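Local coordinates for probable fatty acyl-CoA transferase Rv3272 (Mycobacterium tuberculosis, PDB 5YX6) that acts as a family III CoA transferase that binds fatty acyl-CoAs, palmitoyl-CoA most tightly, and is probably involved in fatty acid metabolism, at the interface of chains A and B. Residues are numbered along the deposited sequence; one frame, centred on the assembly and turned at random. Chains: chain A/B, Uncharacterized protein Rv3272.

Contact 1: the interface of chains A and B. Residues chain A 219, 222-223; chain B 339, 350, 359-362.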
# COMPACT_ATOMS: atom_id res chain seq x y z
N MET A 219 -0.60 -11.89 -12.63
CA MET A 219 -1.58 -12.10 -13.69
C MET A 219 -1.10 -12.97 -14.84
O MET A 219 -1.87 -13.76 -15.39
CB MET A 219 -2.06 -10.76 -14.23
CG MET A 219 -3.46 -10.86 -14.79
SD MET A 219 -4.04 -9.32 -15.48
CE MET A 219 -2.93 -9.11 -16.87
N LEU A 222 -1.89 -16.38 -14.06
CA LEU A 222 -3.31 -16.72 -13.96
C LEU A 222 -3.88 -17.07 -15.32
O LEU A 222 -4.99 -17.60 -15.44
CB LEU A 222 -4.12 -15.56 -13.36
CG LEU A 222 -3.97 -15.20 -11.88
CD1 LEU A 222 -4.73 -13.91 -11.56
CD2 LEU A 222 -4.46 -16.33 -11.01
N ASN A 223 -3.11 -16.78 -16.37
CA ASN A 223 -3.57 -16.99 -17.72
C ASN A 223 -2.62 -17.87 -18.53
O ASN A 223 -1.73 -17.38 -19.22
CB ASN A 223 -3.78 -15.64 -18.42
CG ASN A 223 -4.93 -14.84 -17.82
OD1 ASN A 223 -6.10 -15.12 -18.10
ND2 ASN A 223 -4.61 -13.85 -17.00
N VAL B 339 -0.42 -18.85 -7.06
CA VAL B 339 -1.68 -18.95 -7.77
C VAL B 339 -2.31 -20.35 -7.67
O VAL B 339 -3.51 -20.52 -7.85
CB VAL B 339 -1.43 -18.55 -9.24
CG1 VAL B 339 -2.48 -19.09 -10.18
CG2 VAL B 339 -1.31 -17.04 -9.33
N THR B 350 -9.87 -14.06 -7.87
CA THR B 350 -9.85 -13.85 -9.31
C THR B 350 -11.26 -13.67 -9.84
O THR B 350 -12.23 -14.14 -9.24
CB THR B 350 -9.21 -15.02 -10.05
OG1 THR B 350 -9.95 -16.22 -9.77
CG2 THR B 350 -7.77 -15.20 -9.60
N THR B 359 -11.84 -16.34 -21.92
CA THR B 359 -11.88 -15.25 -20.96
C THR B 359 -10.49 -15.00 -20.41
O THR B 359 -9.61 -15.86 -20.50
CB THR B 359 -12.82 -15.54 -19.78
OG1 THR B 359 -12.43 -16.78 -19.17
CG2 THR B 359 -14.27 -15.64 -20.25
N ILE B 360 -10.29 -13.82 -19.81
CA ILE B 360 -8.99 -13.47 -19.26
C ILE B 360 -9.17 -13.33 -17.75
O ILE B 360 -10.17 -12.79 -17.29
CB ILE B 360 -8.45 -12.17 -19.85
CG1 ILE B 360 -8.22 -12.31 -21.36
CG2 ILE B 360 -7.17 -11.74 -19.14
CD1 ILE B 360 -7.76 -11.03 -22.01
N THR B 361 -8.20 -13.83 -16.98
CA THR B 361 -8.30 -13.85 -15.53
C THR B 361 -7.56 -12.67 -14.90
O THR B 361 -6.41 -12.40 -15.23
CB THR B 361 -7.76 -15.19 -14.95
OG1 THR B 361 -8.47 -16.29 -15.54
CG2 THR B 361 -7.94 -15.25 -13.45
N VAL B 362 -8.23 -11.93 -14.03
CA VAL B 362 -7.60 -10.85 -13.29
C VAL B 362 -7.91 -10.94 -11.79
O VAL B 362 -8.76 -11.73 -11.37
CB VAL B 362 -8.02 -9.45 -13.81
CG1 VAL B 362 -7.74 -9.32 -15.31
CG2 VAL B 362 -9.47 -9.18 -13.50
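A:Asn223, in the loop just after helix 215-222, sets its carboxamide against the backbone of B:Thr361 in strand 360-363. Both groups of the amide bond to the same residue. The carbonyl OD1 accepts from B:Thr361 N at 2.7 Å, nearly straight (169° at the hydrogen) and on an in-plane lone pair of OD1. The amide ND2 donates to B:Thr361 O at 2.9 Å, again on a lone pair in the carbonyl plane. This two-point grip fixes the rotation of the amide and imitates the pairing of a neighbouring strand. A second ND2 bond, within chain A, runs to A:Met219 O with the donor tilted 32° from the carbonyl plane, tying the amide back to its own helix.

A:Leu222 can be followed outward. Its CB lies over B:Thr361 CG2 at 3.8 Å, the two side chains crossing near a right angle. CG, anti to the carbonyl carbon (chi1 -71°), approaches B:Val339 CG2. Beyond it the branches part: CD1 reaches the methyls of B:Thr350 and B:Thr361, whereas CD2 presses against both methyls of B:Val339, tightly at 3.5 Å from CG1. A:Met219 lies alongside B:Val362, pointing the same way, its SD 3.7 Å from CG1 of B:Val362.

The patch docks the end of a helix of one subunit onto a strand edge of the other, helping to hold the homodimer together.

Contact 2: the interface of chains A and B. Residues chain A 30, 180, 183-184, 187; chain B 30, 180, 183-184, 187.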
# COMPACT_ATOMS: atom_id res chain seq x y z
N VAL A 30 -5.71 7.14 10.52
CA VAL A 30 -6.27 7.83 9.36
C VAL A 30 -7.63 8.43 9.70
O VAL A 30 -7.90 9.57 9.35
CB VAL A 30 -6.41 6.89 8.14
CG1 VAL A 30 -7.25 7.56 7.05
CG2 VAL A 30 -5.03 6.48 7.60
N HIS A 180 -4.30 1.31 5.08
CA HIS A 180 -4.95 2.27 4.20
C HIS A 180 -6.16 1.68 3.48
O HIS A 180 -7.13 2.40 3.22
CB HIS A 180 -3.94 2.84 3.19
CG HIS A 180 -2.98 3.81 3.81
ND1 HIS A 180 -3.38 5.02 4.31
CD2 HIS A 180 -1.66 3.70 4.09
CE1 HIS A 180 -2.34 5.65 4.84
NE2 HIS A 180 -1.28 4.86 4.73
N ALA A 183 -9.02 1.56 5.98
CA ALA A 183 -9.52 2.92 6.14
C ALA A 183 -10.41 3.28 4.95
O ALA A 183 -11.49 3.86 5.12
CB ALA A 183 -8.37 3.90 6.27
N GLN A 184 -9.94 2.94 3.76
CA GLN A 184 -10.72 3.12 2.54
C GLN A 184 -12.09 2.43 2.67
O GLN A 184 -13.14 3.02 2.39
CB GLN A 184 -9.94 2.57 1.35
CG GLN A 184 -10.73 2.42 0.06
CD GLN A 184 -10.08 1.43 -0.90
OE1 GLN A 184 -10.61 0.34 -1.14
NE2 GLN A 184 -8.93 1.80 -1.44
N LEU A 187 -14.43 4.14 5.05
CA LEU A 187 -14.93 5.36 4.43
C LEU A 187 -16.06 5.06 3.44
O LEU A 187 -17.10 5.74 3.43
CB LEU A 187 -13.80 6.09 3.73
CG LEU A 187 -13.06 7.25 4.41
CD1 LEU A 187 -13.42 7.41 5.87
CD2 LEU A 187 -11.54 7.11 4.23
N VAL B 30 -11.38 1.08 -8.24
CA VAL B 30 -12.01 0.97 -6.93
C VAL B 30 -13.34 1.74 -6.94
O VAL B 30 -14.37 1.24 -6.47
CB VAL B 30 -11.09 1.50 -5.81
CG1 VAL B 30 -11.85 1.60 -4.50
CG2 VAL B 30 -9.88 0.60 -5.64
N HIS B 180 -4.74 3.02 -3.89
CA HIS B 180 -5.64 2.80 -2.77
C HIS B 180 -5.70 4.01 -1.86
O HIS B 180 -6.75 4.31 -1.30
CB HIS B 180 -5.22 1.56 -1.98
CG HIS B 180 -5.57 0.28 -2.66
ND1 HIS B 180 -6.88 -0.11 -2.88
CD2 HIS B 180 -4.80 -0.70 -3.17
CE1 HIS B 180 -6.89 -1.28 -3.50
NE2 HIS B 180 -5.64 -1.66 -3.68
N ALA B 183 -7.88 6.58 -3.71
CA ALA B 183 -9.26 6.13 -3.58
C ALA B 183 -9.81 6.48 -2.20
O ALA B 183 -10.91 7.01 -2.08
CB ALA B 183 -9.35 4.64 -3.83
N GLN B 184 -9.02 6.20 -1.17
CA GLN B 184 -9.33 6.56 0.21
C GLN B 184 -9.59 8.06 0.36
O GLN B 184 -10.56 8.48 0.96
CB GLN B 184 -8.18 6.12 1.13
CG GLN B 184 -8.22 6.70 2.53
CD GLN B 184 -6.84 6.72 3.17
OE1 GLN B 184 -6.25 7.78 3.39
NE2 GLN B 184 -6.30 5.53 3.46
N LEU B 187 -12.78 9.09 -1.33
CA LEU B 187 -13.89 8.68 -0.47
C LEU B 187 -14.09 9.66 0.70
O LEU B 187 -15.22 10.03 1.02
CB LEU B 187 -13.63 7.28 0.08
CG LEU B 187 -14.28 6.04 -0.55
CD1 LEU B 187 -15.10 6.37 -1.79
CD2 LEU B 187 -13.26 4.93 -0.84
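A:Gln184 and B:Gln184 pass each other at the two-fold axis, sending their amides to B:His180 and A:His180 respectively. The polar contacts come in a symmetric pair. B:Gln184 NE2 donates to A:His180 ND1 at 3.1 Å, meeting the imidazole at its edge only 6° out of the ring plane. The same amide nitrogen also bonds to the backbone A:His180 O at 3.3 Å, so it bridges side chain and main chain of one residue. The twin, A:Gln184 NE2 to B:His180 ND1, measures 3.2 Å; its companion bond to B:His180 O is weak. Ring and amide planes lie about 30° apart on both sides. With CG anti to the backbone N (chi1 168° in A:Gln184) and the chain extended beyond it, the amide reaches across to the partner helix.

Apolar contacts flank this exchange, the leucines to one end of the glutamines and the valines at their amide ends. A:Leu187 CB meets B:Leu187 CB at 3.8 Å, and B:Leu187 CD2 lies 3.7 Å from A:Gln184 CG. CG1 of A:Val30 and of B:Val30 packs against the partner's glutamine amide, near CD and OE1.

Helix 173-196 of each subunit thus packs on its symmetry mate through the 180-187 stretch, with helix 23-33 alongside; the centre is about 13 Å from A:Asp175, the inferred nucleophile near the start of the same helix.

Contact 3: the interface of chains A and B. Residues chain A 64-65, 68, 172; chain B 216-217, 219.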
# COMPACT_ATOMS: atom_id res chain seq x y z
N THR A 64 8.30 2.76 19.45
CA THR A 64 8.33 2.99 18.02
C THR A 64 7.15 2.40 17.25
O THR A 64 6.80 2.89 16.18
CB THR A 64 9.64 2.42 17.43
OG1 THR A 64 9.55 2.34 16.01
CG2 THR A 64 9.90 1.03 17.99
N TYR A 65 6.50 1.38 17.79
CA TYR A 65 5.34 0.83 17.10
C TYR A 65 4.03 1.46 17.59
O TYR A 65 3.12 1.71 16.79
CB TYR A 65 5.30 -0.70 17.27
CG TYR A 65 6.51 -1.36 16.66
CD1 TYR A 65 6.61 -1.54 15.28
CD2 TYR A 65 7.56 -1.80 17.46
CE1 TYR A 65 7.73 -2.14 14.71
CE2 TYR A 65 8.68 -2.41 16.90
CZ TYR A 65 8.77 -2.57 15.53
OH TYR A 65 9.89 -3.18 14.99
N PRO A 68 3.39 6.23 16.91
CA PRO A 68 3.00 6.94 15.68
C PRO A 68 1.56 6.72 15.21
O PRO A 68 1.03 7.58 14.51
CB PRO A 68 3.97 6.38 14.63
CG PRO A 68 5.08 5.77 15.39
CD PRO A 68 4.47 5.27 16.66
N GLN A 172 7.61 -2.80 6.49
CA GLN A 172 6.35 -3.49 6.70
C GLN A 172 5.31 -2.99 5.72
O GLN A 172 4.37 -2.28 6.10
CB GLN A 172 5.84 -3.30 8.14
CG GLN A 172 6.65 -4.02 9.22
CD GLN A 172 8.05 -3.45 9.39
OE1 GLN A 172 8.22 -2.34 9.89
NE2 GLN A 172 9.06 -4.19 8.95
N ASN B 216 8.44 3.49 10.06
CA ASN B 216 9.25 3.12 11.23
C ASN B 216 10.76 3.14 10.96
O ASN B 216 11.55 3.54 11.82
CB ASN B 216 8.83 1.75 11.79
CG ASN B 216 7.40 1.76 12.35
OD1 ASN B 216 7.00 2.71 13.03
ND2 ASN B 216 6.63 0.70 12.08
N GLN B 217 11.16 2.73 9.76
CA GLN B 217 12.57 2.74 9.41
C GLN B 217 13.09 4.17 9.26
O GLN B 217 14.23 4.44 9.63
CB GLN B 217 12.81 1.97 8.12
CG GLN B 217 12.67 0.46 8.26
CD GLN B 217 11.23 0.05 8.49
OE1 GLN B 217 10.31 0.69 7.97
NE2 GLN B 217 11.02 -1.02 9.25
N MET B 219 11.86 6.74 10.80
CA MET B 219 11.64 7.42 12.07
C MET B 219 12.84 7.34 13.00
O MET B 219 13.07 8.23 13.82
CB MET B 219 10.41 6.84 12.75
CG MET B 219 9.72 7.77 13.69
SD MET B 219 8.32 6.91 14.39
CE MET B 219 9.11 5.58 15.29
O HOH W 1 7.65 -0.05 7.56
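B:Gln217 and A:Gln172 join side chain to side chain across the dimer of this family III CoA transferase. B:Gln217 NE2 donates to A:Gln172 OE1 at 3.2 Å in a nearly straight bond (170° at the hydrogen). The acceptor lies in the amide plane of B:Gln217, but the donor is somewhat tilted from the carbonyl plane of A:Gln172, and the two amides are turned 62° to each other. Both side chains bend at chi2 (68° in A:Gln172), which folds the amides into this encounter.

Beside them, the amide of B:Asn216 sits obliquely above the CD1-CE1 side of the A:Tyr65 ring, the two planes steeply inclined. Its modelled orientation is doubtful, because OD1 faces another acceptor, A:Thr64 O. B:Met219 adds an apolar contact: SD touches A:Pro68 CG at 3.6 Å, and CE, beyond a bend at chi3, tucks against A:Thr64, 3.8 Å from its CA.

One shell out, water 1 bridges B:Gln217 OE1, at 2.8 Å, to the backbone A:Gln172 N, at 3.0 Å. It therefore engages the oxygen of the amide whose nitrogen makes the direct bond, which probably helps to set the orientation of that amide. Helix 215-223 carries the chain B residues, and on chain A the 3-10 helix 67-69 presents A:Pro68, while A:Gln172 immediately precedes helix 173-196.

All three contacts belong to one two-fold homodimer interface. By their C-alpha centres, contact 2 lies about 25 Å from contact 1 and 21 Å from contact 3, while contacts 1 and 3 are 36 Å apart. The helix starting at residue 215 serves twice, in chain A at contact 1 and in chain B at contact 3, through A:Met219 and B:Met219 respectively. Each subunit's helix therefore bridges separate surfaces of its partner. Helix 173-196, central to contact 2, carries the probable nucleophile, A:Asp175 in chain A; A:Asp175 is about 10 Å from the centre of contact 3, so dimerisation may help shape the active-site surroundings.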